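Local coordinates for protein dihydrodipicolinate synthase (PDB 3E96) that probably acts as a lyase of the dihydrodipicolinate synthase family, making 4-hydroxy-tetrahydrodipicolinate on the route to lysine, at residues Val84-Gly89 with Asp108-His113. Sequence-based numbering, arbitrary orientation.
Sequences VVAGIG and DAVMIH
The His113 ring stands beside the end of the strand carrying Ile88, with the carbonyl of that residue at its edge near the ring plane, CD2 lying 3.3 Å from Ile88 O. Met111 CE rests on one face, this methyl carbon 3.4 Å over the ring plane and shifted off centre, where the bend in the methionine chain (chi3 72°) carries it; Phe59 also stacks on the ring, and NE2 is hydrogen-bonded to Cys53 O. Residues 84-88 and 109-112 are neighbouring parallel strands of a (beta/alpha)8 TIM barrel, the two arms of a right-handed beta-alpha-beta unit whose helix is 92-105. Their ladder runs through Ala86 N to Ala109 O, Met111 N to Ala86 O and Ile88 N to Met111 O, and finishes with His113 N, 3.0 Å from Ile88 O.

The side chains of Val85 and Met111 point into the barrel interior. The long, unbranched apolar chain of Met111 extends to lie beside Tyr143 and Lys167, the predicted acid-base and Schiff-base residues, while at Gly87 a beta carbon would come too near His113 NE2. On the opposite face, Ala86 is small enough to sit against Ala102 of the helix, and Ile88 reaches across to Val110, CD1 to CB 3.9 Å, and on to Ile112, forming an apolar layer under helices 92-105 and 122-136.

At the other end Asp108 suits the turn into its strand because its short side chain can set a carboxylate oxygen against Val84 N of the adjacent strand, OD2 accepting through its anti lone pair at 2.7 Å in a nearly straight bond of 168°. An alanine here would probably leave Val84 N without its carboxylate acceptor. Asp108 N also donates to Val84 O (2.8 Å), which takes a weak second bond from Ala109 N.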
loop_
_atom_site.group_PDB
_atom_site.type_symbol
_atom_site.label_atom_id
_atom_site.label_comp_id
_atom_site.label_asym_id
_atom_site.label_seq_id
_atom_site.Cartn_x
_atom_site.Cartn_y
_atom_site.Cartn_z
ATOM N N VAL B 84 -14.363 -20.231 3.869
ATOM C CA VAL B 84 -13.155 -19.509 4.240
ATOM C C VAL B 84 -12.545 -18.893 2.987
ATOM O O VAL B 84 -12.148 -19.607 2.070
ATOM C CB VAL B 84 -12.127 -20.455 4.898
ATOM C CG1 VAL B 84 -10.835 -19.706 5.200
ATOM C CG2 VAL B 84 -12.710 -21.034 6.179
ATOM N N VAL B 85 -12.496 -17.565 2.951
ATOM C CA VAL B 85 -11.934 -16.835 1.822
ATOM C C VAL B 85 -10.627 -16.208 2.290
ATOM O O VAL B 85 -10.620 -15.377 3.197
ATOM C CB VAL B 85 -12.895 -15.730 1.349
ATOM C CG1 VAL B 85 -12.286 -14.981 0.165
ATOM C CG2 VAL B 85 -14.248 -16.344 0.978
ATOM N N ALA B 86 -9.522 -16.612 1.671
ATOM C CA ALA B 86 -8.208 -16.117 2.061
ATOM C C ALA B 86 -7.739 -14.864 1.329
ATOM O O ALA B 86 -7.634 -14.846 0.101
ATOM C CB ALA B 86 -7.168 -17.230 1.892
ATOM N N GLY B 87 -7.452 -13.816 2.094
ATOM C CA GLY B 87 -6.960 -12.594 1.495
ATOM C C GLY B 87 -5.522 -12.813 1.054
ATOM O O GLY B 87 -4.727 -13.412 1.789
ATOM N N ILE B 88 -5.194 -12.352 -0.150
ATOM C CA ILE B 88 -3.840 -12.473 -0.686
ATOM C C ILE B 88 -3.471 -11.159 -1.373
ATOM O O ILE B 88 -4.346 -10.333 -1.658
ATOM C CB ILE B 88 -3.717 -13.650 -1.702
ATOM C CG1 ILE B 88 -4.607 -13.406 -2.921
ATOM C CG2 ILE B 88 -4.109 -14.961 -1.029
ATOM C CD1 ILE B 88 -4.480 -14.501 -3.991
ATOM N N GLY B 89 -2.182 -10.952 -1.627
ATOM C CA GLY B 89 -1.761 -9.712 -2.263
ATOM C C GLY B 89 -0.269 -9.637 -2.548
ATOM O O GLY B 89 0.398 -10.669 -2.611
ATOM N N ASP B 108 -11.626 -22.044 0.768
ATOM C CA ASP B 108 -12.617 -22.251 -0.282
ATOM C C ASP B 108 -12.401 -21.325 -1.467
ATOM O O ASP B 108 -12.805 -21.627 -2.589
ATOM C CB ASP B 108 -14.014 -22.044 0.296
ATOM C CG ASP B 108 -14.339 -23.044 1.378
ATOM O OD1 ASP B 108 -14.476 -24.244 1.049
ATOM O OD2 ASP B 108 -14.442 -22.638 2.555
ATOM N N ALA B 109 -11.762 -20.191 -1.210
ATOM C CA ALA B 109 -11.489 -19.218 -2.254
ATOM C C ALA B 109 -10.484 -18.209 -1.722
ATOM O O ALA B 109 -10.094 -18.270 -0.557
ATOM C CB ALA B 109 -12.782 -18.501 -2.652
ATOM N N VAL B 110 -10.061 -17.294 -2.586
ATOM C CA VAL B 110 -9.139 -16.239 -2.186
ATOM C C VAL B 110 -9.737 -14.892 -2.562
ATOM O O VAL B 110 -10.575 -14.806 -3.466
ATOM C CB VAL B 110 -7.762 -16.352 -2.900
ATOM C CG1 VAL B 110 -7.056 -17.630 -2.485
ATOM C CG2 VAL B 110 -7.949 -16.295 -4.414
ATOM N N MET B 111 -9.333 -13.851 -1.839
ATOM C CA MET B 111 -9.760 -12.489 -2.140
ATOM C C MET B 111 -8.466 -11.760 -2.468
ATOM O O MET B 111 -7.563 -11.664 -1.633
ATOM C CB MET B 111 -10.427 -11.796 -0.945
ATOM C CG MET B 111 -10.731 -10.298 -1.215
ATOM S SD MET B 111 -11.236 -9.338 0.236
ATOM C CE MET B 111 -9.686 -9.232 1.118
ATOM N N ILE B 112 -8.361 -11.263 -3.691
ATOM C CA ILE B 112 -7.159 -10.550 -4.078
ATOM C C ILE B 112 -7.319 -9.084 -3.707
ATOM O O ILE B 112 -8.190 -8.389 -4.240
ATOM C CB ILE B 112 -6.900 -10.654 -5.594
ATOM C CG1 ILE B 112 -6.986 -12.117 -6.045
ATOM C CG2 ILE B 112 -5.516 -10.099 -5.918
ATOM C CD1 ILE B 112 -6.857 -12.296 -7.554
ATOM N N HIS B 113 -6.489 -8.625 -2.774
ATOM C CA HIS B 113 -6.516 -7.234 -2.343
ATOM C C HIS B 113 -6.185 -6.346 -3.525
ATOM O O HIS B 113 -5.609 -6.802 -4.511
ATOM C CB HIS B 113 -5.464 -6.981 -1.258
ATOM C CG HIS B 113 -5.876 -7.436 0.105
ATOM N ND1 HIS B 113 -6.745 -6.718 0.896
ATOM C CD2 HIS B 113 -5.551 -8.545 0.810
ATOM C CE1 HIS B 113 -6.940 -7.366 2.032
ATOM N NE2 HIS B 113 -6.226 -8.478 2.004
#